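AT-less polyketide synthase (Streptomyces platensis subsp. rosaceus, PDB 4TKT) probably catalyses the decarboxylative condensation that extends a polyketide chain, as a ketosynthase domain of the isomigrastatin synthase, which lacks built-in acyltransferases. Local coordinates at residues Asp25-Asn30 / Ser357-Leu362; Gly235-Phe240 / Gly246-Glu251; Asp481-Glu486 / Pro519-Ala524; Glu474-Leu479 / Ala527-Ser532. All coordinates share one frame; numbering follows the deposited sequence.

Overall arrangement
The four contacts fall into two pairs. Interactions 1 and 2 lie in the ketosynthase, their centres 12 Å apart, and join: His361 N probably bonds to Val248 O, and His361 O to Gly250 N. Along the chain, both segments of interaction 2 fall between those of interaction 1. Interactions 3 and 4 follow in the linker domain, centres 11 Å apart: interaction 4 packs helix 469-482 on helix 518-530, and interaction 3 packs the turn following the first helix on the second. Centre to centre, interaction 2 lies 40 Å from interaction 3 and 41 Å from interaction 4. The first pair thus joins loops and helices of the thiolase-like body, the second parts of the linker.

Interaction 1 (Asp25-Asn30 / Ser357-Leu362)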
# COMPACT_ATOMS: atom_id res chain seq x y z
N ASP A 25 -5.68 7.23 4.11
CA ASP A 25 -6.18 8.34 4.90
C ASP A 25 -6.89 7.84 6.15
O ASP A 25 -6.69 8.38 7.24
CB ASP A 25 -7.14 9.22 4.08
CG ASP A 25 -6.43 9.99 2.98
OD1 ASP A 25 -5.20 10.17 3.06
OD2 ASP A 25 -7.12 10.42 2.03
N THR A 26 -7.72 6.81 5.99
CA THR A 26 -8.41 6.20 7.12
C THR A 26 -7.40 5.51 8.03
O THR A 26 -7.54 5.54 9.26
CB THR A 26 -9.45 5.18 6.66
OG1 THR A 26 -10.36 5.81 5.75
CG2 THR A 26 -10.23 4.64 7.85
N PHE A 27 -6.39 4.90 7.42
CA PHE A 27 -5.36 4.18 8.16
C PHE A 27 -4.64 5.12 9.11
O PHE A 27 -4.34 4.76 10.24
CB PHE A 27 -4.38 3.52 7.19
CG PHE A 27 -3.37 2.63 7.85
CD1 PHE A 27 -3.77 1.67 8.76
CD2 PHE A 27 -2.03 2.74 7.55
CE1 PHE A 27 -2.85 0.84 9.37
CE2 PHE A 27 -1.10 1.91 8.15
CZ PHE A 27 -1.51 0.96 9.06
N TRP A 28 -4.37 6.34 8.65
CA TRP A 28 -3.74 7.34 9.50
C TRP A 28 -4.64 7.75 10.65
O TRP A 28 -4.18 7.95 11.77
CB TRP A 28 -3.34 8.58 8.69
CG TRP A 28 -2.83 9.69 9.55
CD1 TRP A 28 -3.41 10.90 9.76
CD2 TRP A 28 -1.64 9.67 10.34
NE1 TRP A 28 -2.65 11.65 10.62
CE2 TRP A 28 -1.55 10.92 11.00
CE3 TRP A 28 -0.63 8.73 10.56
CZ2 TRP A 28 -0.50 11.25 11.85
CZ3 TRP A 28 0.41 9.06 11.41
CH2 TRP A 28 0.47 10.30 12.05
N GLU A 29 -5.93 7.89 10.36
CA GLU A 29 -6.90 8.25 11.39
C GLU A 29 -6.94 7.19 12.48
O GLU A 29 -6.94 7.51 13.67
CB GLU A 29 -8.29 8.45 10.78
CG GLU A 29 -8.36 9.60 9.78
CD GLU A 29 -9.72 9.71 9.11
OE1 GLU A 29 -10.62 8.90 9.45
OE2 GLU A 29 -9.90 10.60 8.25
N ASN A 30 -6.96 5.93 12.08
CA ASN A 30 -6.93 4.82 13.02
C ASN A 30 -5.65 4.79 13.84
O ASN A 30 -5.69 4.58 15.06
CB ASN A 30 -7.10 3.49 12.28
CG ASN A 30 -8.47 3.35 11.64
OD1 ASN A 30 -9.28 4.27 11.69
ND2 ASN A 30 -8.72 2.19 11.04
N SER A 357 0.15 -4.01 16.51
CA SER A 357 -0.66 -3.79 17.70
C SER A 357 -1.99 -3.16 17.33
O SER A 357 -2.94 -3.17 18.11
CB SER A 357 0.09 -2.92 18.71
OG SER A 357 0.38 -1.64 18.17
N ASN A 358 -2.05 -2.61 16.12
CA ASN A 358 -3.28 -1.99 15.61
C ASN A 358 -4.10 -2.93 14.74
O ASN A 358 -5.31 -3.08 14.94
CB ASN A 358 -2.95 -0.73 14.81
CG ASN A 358 -2.32 0.35 15.66
OD1 ASN A 358 -1.10 0.48 15.73
ND2 ASN A 358 -3.16 1.16 16.30
N ILE A 359 -3.44 -3.58 13.78
CA ILE A 359 -4.13 -4.31 12.74
C ILE A 359 -3.79 -5.80 12.70
O ILE A 359 -4.34 -6.55 11.89
CB ILE A 359 -3.83 -3.71 11.35
CG1 ILE A 359 -2.33 -3.75 11.08
CG2 ILE A 359 -4.35 -2.28 11.27
CD1 ILE A 359 -1.93 -3.16 9.75
N GLY A 360 -2.88 -6.22 13.57
CA GLY A 360 -2.49 -7.61 13.64
C GLY A 360 -1.32 -7.94 12.74
O GLY A 360 -0.69 -7.05 12.17
N HIS A 361 -1.02 -9.23 12.62
CA HIS A 361 0.12 -9.71 11.85
C HIS A 361 -0.28 -10.00 10.41
O HIS A 361 -0.87 -11.04 10.11
CB HIS A 361 0.72 -10.95 12.51
CG HIS A 361 2.02 -11.40 11.91
ND1 HIS A 361 2.69 -10.67 10.95
CD2 HIS A 361 2.77 -12.51 12.14
CE1 HIS A 361 3.80 -11.31 10.62
NE2 HIS A 361 3.87 -12.43 11.32
N LEU A 362 0.05 -9.07 9.51
CA LEU A 362 -0.36 -9.19 8.11
C LEU A 362 0.55 -10.12 7.33
O LEU A 362 0.39 -10.29 6.12
CB LEU A 362 -0.38 -7.81 7.44
CG LEU A 362 -1.74 -7.10 7.43
CD1 LEU A 362 -2.30 -6.96 8.83
CD2 LEU A 362 -1.64 -5.74 6.75
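Phe27 reaches out from helix 24-32 to meet Ile359, the last residue of the short helix 356-359, and this pair forms the close part of the contact. The branch methyl CG2 of Ile359 comes up at the edge of the phenyl ring, near its plane, 3.9 Å from Phe27 CE1. The far methyl of the same side chain closes on that end of the ring as well, with Ile359 CD1 4.2 Å from Phe27 CZ. The two side chains lie at about a right angle. Phe27 carries CG opposite its backbone N (chi1 -173°), which lets the ring span the gap between the helices.

The other half is looser. Asn30 and Asn358 come closest at Asn30 O and Asn358 ND2, 4.4 Å apart, and make no hydrogen bond. Each amide is committed elsewhere: Asn30 ND2 donates to Gly20 O, and Asn358 ND2 to Arg35 O, so the asparagines tie their own helices to nearby loops while merely flanking each other. This looser side is still buried.

After Ile359 the chain leaves the helix at Gly360, whose phi of 91° would press a side chain against the preceding carbonyl O. The turn brings His361 beside Cys186 and His321, a grouping consistent with the Cys-His-His arrangement of thiolase-fold ketosynthases. Helix 366-380 connects the two sides of the contact: its Leu376 touches Phe27 and its Ala369 touches Ile359, while Tyr18, just beyond strand 9-17, meets the Phe27 ring with planes at about 60°.

Interaction 2 (Gly235-Phe240 / Gly246-Glu251)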
# COMPACT_ATOMS: atom_id res chain seq x y z
N GLY A 235 -5.98 -13.04 20.91
CA GLY A 235 -6.12 -12.54 19.56
C GLY A 235 -5.54 -11.15 19.35
O GLY A 235 -6.07 -10.36 18.57
N ARG A 236 -4.46 -10.86 20.05
CA ARG A 236 -3.80 -9.57 19.93
C ARG A 236 -2.30 -9.74 19.74
O ARG A 236 -1.71 -10.71 20.21
CB ARG A 236 -4.08 -8.72 21.17
CG ARG A 236 -5.53 -8.33 21.37
CD ARG A 236 -6.05 -7.54 20.18
NE ARG A 236 -7.37 -6.95 20.43
CZ ARG A 236 -8.52 -7.61 20.37
NH1 ARG A 236 -8.53 -8.91 20.08
NH2 ARG A 236 -9.66 -6.99 20.60
N CYS A 237 -1.69 -8.79 19.04
CA CYS A 237 -0.24 -8.70 19.00
C CYS A 237 0.22 -7.68 20.02
O CYS A 237 0.31 -6.48 19.72
CB CYS A 237 0.25 -8.32 17.60
SG CYS A 237 0.18 -9.65 16.39
N ARG A 238 0.50 -8.14 21.24
CA ARG A 238 0.99 -7.26 22.29
C ARG A 238 2.45 -6.91 22.05
O ARG A 238 3.34 -7.45 22.71
CB ARG A 238 0.83 -7.92 23.66
CG ARG A 238 -0.60 -8.30 24.01
CD ARG A 238 -0.65 -8.89 25.41
NE ARG A 238 -2.00 -9.29 25.80
CZ ARG A 238 -2.32 -9.70 27.02
NH1 ARG A 238 -1.39 -9.76 27.97
NH2 ARG A 238 -3.57 -10.05 27.30
N SER A 239 2.69 -6.02 21.09
CA SER A 239 4.04 -5.64 20.70
C SER A 239 4.84 -5.11 21.88
O SER A 239 4.59 -4.01 22.37
CB SER A 239 3.99 -4.59 19.59
OG SER A 239 3.17 -5.02 18.52
N PHE A 240 5.79 -5.93 22.34
CA PHE A 240 6.68 -5.59 23.45
C PHE A 240 5.91 -5.37 24.75
O PHE A 240 6.39 -4.70 25.66
CB PHE A 240 7.52 -4.36 23.11
CG PHE A 240 8.16 -4.43 21.75
CD1 PHE A 240 9.22 -5.28 21.52
CD2 PHE A 240 7.69 -3.64 20.71
CE1 PHE A 240 9.81 -5.35 20.27
CE2 PHE A 240 8.27 -3.71 19.46
CZ PHE A 240 9.33 -4.56 19.24
N GLY A 246 1.88 -15.03 21.53
CA GLY A 246 1.62 -15.37 20.14
C GLY A 246 1.18 -14.16 19.35
O GLY A 246 1.31 -13.02 19.81
N TYR A 247 0.66 -14.39 18.15
CA TYR A 247 0.18 -13.30 17.32
C TYR A 247 -1.24 -13.54 16.85
O TYR A 247 -1.82 -14.60 17.10
CB TYR A 247 1.11 -13.09 16.11
CG TYR A 247 1.14 -14.22 15.11
CD1 TYR A 247 0.19 -14.30 14.09
CD2 TYR A 247 2.12 -15.20 15.16
CE1 TYR A 247 0.22 -15.32 13.16
CE2 TYR A 247 2.16 -16.23 14.23
CZ TYR A 247 1.20 -16.28 13.24
OH TYR A 247 1.23 -17.30 12.31
N VAL A 248 -1.81 -12.54 16.19
CA VAL A 248 -3.12 -12.67 15.56
C VAL A 248 -2.97 -12.30 14.08
O VAL A 248 -2.43 -11.25 13.75
CB VAL A 248 -4.19 -11.79 16.25
CG1 VAL A 248 -3.76 -10.33 16.29
CG2 VAL A 248 -5.53 -11.93 15.56
N PRO A 249 -3.42 -13.19 13.19
CA PRO A 249 -3.26 -12.94 11.75
C PRO A 249 -4.12 -11.78 11.26
O PRO A 249 -5.19 -11.53 11.80
CB PRO A 249 -3.71 -14.26 11.11
CG PRO A 249 -4.62 -14.87 12.11
CD PRO A 249 -4.07 -14.49 13.45
N GLY A 250 -3.63 -11.07 10.25
CA GLY A 250 -4.35 -9.94 9.69
C GLY A 250 -4.31 -9.92 8.17
O GLY A 250 -3.38 -10.46 7.57
N GLU A 251 -5.32 -9.31 7.57
CA GLU A 251 -5.41 -9.19 6.12
C GLU A 251 -4.92 -7.82 5.66
O GLU A 251 -5.04 -6.84 6.39
CB GLU A 251 -6.84 -9.41 5.63
CG GLU A 251 -7.34 -10.83 5.77
CD GLU A 251 -8.77 -10.98 5.28
OE1 GLU A 251 -9.55 -10.01 5.40
OE2 GLU A 251 -9.11 -12.07 4.78
O HOH W 1 0.78 -10.97 21.67
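Val248 lies against one face of the Gly235 peptide, and the guanidinium of Arg236 reaches over the other. The setting is the long loop between helix 220-227 and strand 252-260 of the ketosynthase, folded back on itself and including an inverse gamma turn centred on Arg238. Val248 CB is 3.4 Å from Gly235 C, and both methyls lie over that same face, CG1 being tightest at 3.2 Å from Gly235 O. On the opposite face Arg236 NH1 donates to that same oxygen from 70° out of the carbonyl plane, while Arg236 NE forms a salt bridge with Asp36. The Tyr247 ring makes an edge-to-face stack with His361.

Cys237 joins the two limbs: Val248 N donates to its SG at 3.5 Å, nearly straight at 167°, and Tyr247 CB packs on the same sulfur at 3.6 Å. With an alanine here the sulfur is gone, and Val248 N would probably lose its acceptor while a gap opened beside Tyr247 CB. A water bridges the limbs farther along, accepting from Arg238 N at 2.9 Å and lying 2.8 Å from Gly246 O.

Interaction 3 (Asp481-Glu486 / Pro519-Ala524)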
# COMPACT_ATOMS: atom_id res chain seq x y z
N ASP A 481 -16.56 15.39 -2.33
CA ASP A 481 -16.42 15.20 -0.89
C ASP A 481 -14.99 15.47 -0.44
O ASP A 481 -14.75 15.99 0.65
CB ASP A 481 -16.84 13.79 -0.48
CG ASP A 481 -18.32 13.53 -0.71
OD1 ASP A 481 -19.08 14.51 -0.84
OD2 ASP A 481 -18.71 12.35 -0.76
N ALA A 482 -14.03 15.13 -1.30
CA ALA A 482 -12.63 15.36 -0.99
C ALA A 482 -12.29 16.85 -1.00
O ALA A 482 -11.58 17.33 -0.13
CB ALA A 482 -11.74 14.62 -1.98
N LEU A 483 -12.82 17.57 -1.98
CA LEU A 483 -12.47 18.98 -2.15
C LEU A 483 -13.22 19.89 -1.18
O LEU A 483 -13.07 21.11 -1.22
CB LEU A 483 -12.74 19.42 -3.59
CG LEU A 483 -11.85 18.74 -4.63
CD1 LEU A 483 -12.09 19.31 -6.02
CD2 LEU A 483 -10.38 18.86 -4.24
N ARG A 484 -14.03 19.29 -0.31
CA ARG A 484 -14.70 20.05 0.74
C ARG A 484 -13.86 20.08 2.01
O ARG A 484 -14.14 20.85 2.93
CB ARG A 484 -16.08 19.47 1.03
CG ARG A 484 -17.13 19.82 -0.01
CD ARG A 484 -18.45 19.13 0.29
NE ARG A 484 -19.53 19.62 -0.57
CZ ARG A 484 -20.72 19.04 -0.69
NH1 ARG A 484 -20.98 17.93 -0.00
NH2 ARG A 484 -21.64 19.55 -1.49
N LYS A 485 -12.82 19.25 2.06
CA LYS A 485 -11.94 19.18 3.23
C LYS A 485 -11.18 20.49 3.41
O LYS A 485 -11.06 21.28 2.48
CB LYS A 485 -10.97 18.01 3.12
CG LYS A 485 -11.63 16.64 3.06
CD LYS A 485 -10.59 15.53 3.21
CE LYS A 485 -11.16 14.18 2.79
NZ LYS A 485 -12.40 13.84 3.53
N GLU A 486 -10.65 20.69 4.61
CA GLU A 486 -10.05 21.97 4.99
C GLU A 486 -8.79 22.32 4.21
O GLU A 486 -8.46 23.50 4.05
CB GLU A 486 -9.74 21.98 6.49
N PRO A 519 -15.21 26.69 -4.90
CA PRO A 519 -16.63 26.46 -4.64
C PRO A 519 -17.46 26.24 -5.90
O PRO A 519 -18.48 25.56 -5.85
CB PRO A 519 -17.07 27.75 -3.93
CG PRO A 519 -15.83 28.28 -3.32
CD PRO A 519 -14.75 27.96 -4.31
N ALA A 520 -17.01 26.80 -7.02
CA ALA A 520 -17.69 26.60 -8.30
C ALA A 520 -17.48 25.17 -8.79
O ALA A 520 -18.39 24.55 -9.33
CB ALA A 520 -17.19 27.59 -9.33
N LEU A 521 -16.26 24.66 -8.60
CA LEU A 521 -15.94 23.29 -9.00
C LEU A 521 -16.76 22.29 -8.18
O LEU A 521 -17.29 21.33 -8.73
CB LEU A 521 -14.45 23.02 -8.83
CG LEU A 521 -13.99 21.59 -9.13
CD1 LEU A 521 -14.42 21.15 -10.52
CD2 LEU A 521 -12.49 21.46 -8.97
N VAL A 522 -16.86 22.54 -6.88
CA VAL A 522 -17.66 21.69 -6.00
C VAL A 522 -19.12 21.66 -6.45
O VAL A 522 -19.75 20.60 -6.46
CB VAL A 522 -17.58 22.17 -4.53
CG1 VAL A 522 -18.51 21.35 -3.64
CG2 VAL A 522 -16.15 22.08 -4.03
N ASP A 523 -19.65 22.81 -6.83
CA ASP A 523 -21.03 22.90 -7.32
C ASP A 523 -21.23 22.08 -8.58
O ASP A 523 -22.24 21.39 -8.73
CB ASP A 523 -21.42 24.35 -7.59
CG ASP A 523 -21.64 25.15 -6.32
OD1 ASP A 523 -21.64 24.54 -5.23
OD2 ASP A 523 -21.83 26.38 -6.42
N ALA A 524 -20.27 22.16 -9.49
CA ALA A 524 -20.35 21.42 -10.75
C ALA A 524 -20.28 19.92 -10.50
O ALA A 524 -21.02 19.15 -11.10
CB ALA A 524 -19.24 21.86 -11.69
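Two small contacts, one apolar and one at the surface, bring Leu483 and Arg484 against Leu521 and Val522. Inside, methyl meets methyl: Leu483 CD1 lies 3.7 Å from Leu521 CD2, the two side chains crossing obliquely. Val522 divides its branches between both neighbours. Its CG2 leans towards the base of Leu483, 4.3 Å from Leu483 CB, whereas CG1, set opposite the backbone N by a chi1 of 175°, turns to Arg484. There it comes within 3.7 Å of Arg484 NE and touches the aliphatic stem at CG, so that the arginine passes the valine at a slant on the exposed side of the contact.

The reach of Arg484 follows from its stretched chain, straight from CG to NE (chi2 176°, chi3 171°). The nearest opposite charge in segment 519-524 is Asp523, but Arg484 NH2 and Asp523 OD1 remain 6.2 Å apart; this is no salt bridge, and any attraction would probably be weak and long-range.

What sets these side chains is the end of helix 469-482. Here the chain makes a type I beta turn from Ala482 to Lys485, closed by Lys485 N donating to Ala482 O at 3.2 Å, with Leu483 and Arg484 at its two central positions. Val522 and Leu521, by contrast, are adjacent residues of the continuous helix 518-530.

In the linker domain, Leu483 also packs on Leu518 and Leu525 of that helix and on Ile496 of helix 493-502. Leu521 meets Leu493 of helix 493-502 and rests on Val513 and Val515 of strand 509-515.

Interaction 4 (Glu474-Leu479 / Ala527-Ser532); sequences ESAGRL and ACALGS
The carbonyl O of Cys528, whose side chain touches Ala476 across the contact, takes two donors: Gly531 N, in a weak bond of 3.3 Å, and Arg473 NH1, from just before segment 474-479 on helix 469-482. The first belongs to a Schellman motif that ends helix 518-530. In it Gly531 takes positive phi as the C-prime residue, and Ser532 N closes back on Ala527 O at 2.8 Å. The second joins the two helices by a polar link beside their apolar touching faces.

Those faces are built of very small groups. Ala529 CB meets the backbone of the other helix where the two come close, 3.7 Å from Gly477 N, and the CA atoms of Gly477 and Ala529 are only 5.1 Å apart. Ala476 CB answers from the opposite partner, 4.1 Å from Ala529 CB. The thiol comes alongside, with Cys528 SG 4.0 Å from Ala476 CB; its chi1 of 174° swings the sulfur opposite the backbone N and alongside the alanine methyl. One methyl from each helix thus lies against the other.

A second face of helix 469-482, through Ser475 and Leu479, packs on Leu464 of strand 460-466 in the linker domain.

No hydrogen bond links the two segments themselves, and their touching groups are methyls, a thiol and bare backbone. The close approach is consistent with the small size of the alanines. Polar linkage between the helices comes from the bond of Arg473 NH1 to Cys528 O, whereas the Schellman bonds shape the end of helix 518-530.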
# COMPACT_ATOMS: atom_id res chain seq x y z
N GLU A 474 -20.35 8.69 -9.62
CA GLU A 474 -19.75 8.27 -8.36
C GLU A 474 -18.42 8.98 -8.12
O GLU A 474 -18.16 9.47 -7.02
CB GLU A 474 -19.56 6.75 -8.36
CG GLU A 474 -19.00 6.18 -7.07
CD GLU A 474 -20.06 5.96 -6.00
OE1 GLU A 474 -21.21 6.40 -6.19
OE2 GLU A 474 -19.73 5.33 -4.97
N SER A 475 -17.59 9.05 -9.16
CA SER A 475 -16.31 9.75 -9.08
C SER A 475 -16.50 11.22 -8.74
O SER A 475 -15.74 11.79 -7.96
CB SER A 475 -15.53 9.62 -10.39
OG SER A 475 -15.15 8.28 -10.64
N ALA A 476 -17.51 11.83 -9.35
CA ALA A 476 -17.80 13.24 -9.12
C ALA A 476 -18.16 13.48 -7.66
O ALA A 476 -17.75 14.48 -7.07
CB ALA A 476 -18.92 13.71 -10.04
N GLY A 477 -18.92 12.56 -7.09
CA GLY A 477 -19.31 12.65 -5.70
C GLY A 477 -18.13 12.53 -4.76
O GLY A 477 -18.01 13.29 -3.80
N ARG A 478 -17.26 11.56 -5.02
CA ARG A 478 -16.13 11.31 -4.14
C ARG A 478 -15.09 12.43 -4.24
O ARG A 478 -14.43 12.76 -3.26
CB ARG A 478 -15.49 9.95 -4.46
CG ARG A 478 -16.47 8.79 -4.40
CD ARG A 478 -15.88 7.53 -3.76
NE ARG A 478 -14.87 6.88 -4.59
CZ ARG A 478 -13.60 6.71 -4.23
NH1 ARG A 478 -13.18 7.13 -3.05
NH2 ARG A 478 -12.75 6.11 -5.06
N LEU A 479 -14.96 13.01 -5.43
CA LEU A 479 -14.06 14.14 -5.62
C LEU A 479 -14.64 15.39 -4.95
O LEU A 479 -13.91 16.19 -4.37
CB LEU A 479 -13.82 14.40 -7.10
CG LEU A 479 -12.93 15.60 -7.44
CD1 LEU A 479 -11.56 15.44 -6.80
CD2 LEU A 479 -12.80 15.76 -8.95
N ALA A 527 -23.49 18.69 -9.00
CA ALA A 527 -24.53 18.64 -10.02
C ALA A 527 -24.40 17.37 -10.86
O ALA A 527 -25.39 16.68 -11.12
CB ALA A 527 -24.46 19.87 -10.91
N CYS A 528 -23.18 17.06 -11.27
CA CYS A 528 -22.91 15.85 -12.04
C CYS A 528 -23.19 14.60 -11.22
O CYS A 528 -23.73 13.62 -11.73
CB CYS A 528 -21.47 15.84 -12.53
SG CYS A 528 -20.99 14.31 -13.36
N ALA A 529 -22.81 14.63 -9.94
CA ALA A 529 -23.01 13.49 -9.05
C ALA A 529 -24.50 13.22 -8.83
O ALA A 529 -24.94 12.07 -8.86
CB ALA A 529 -22.32 13.73 -7.72
N LEU A 530 -25.27 14.28 -8.62
CA LEU A 530 -26.70 14.15 -8.36
C LEU A 530 -27.52 14.08 -9.64
O LEU A 530 -28.74 13.94 -9.61
CB LEU A 530 -27.20 15.32 -7.50
CG LEU A 530 -26.65 15.38 -6.07
CD1 LEU A 530 -27.18 16.60 -5.35
CD2 LEU A 530 -27.01 14.11 -5.31
N GLY A 531 -26.84 14.19 -10.78
CA GLY A 531 -27.51 14.13 -12.07
C GLY A 531 -28.42 15.32 -12.34
O GLY A 531 -29.36 15.22 -13.12
N SER A 532 -28.14 16.44 -11.68
CA SER A 532 -28.93 17.65 -11.89
C SER A 532 -28.31 18.51 -12.99
O SER A 532 -27.33 18.11 -13.63
CB SER A 532 -29.05 18.46 -10.60
OG SER A 532 -27.81 19.02 -10.22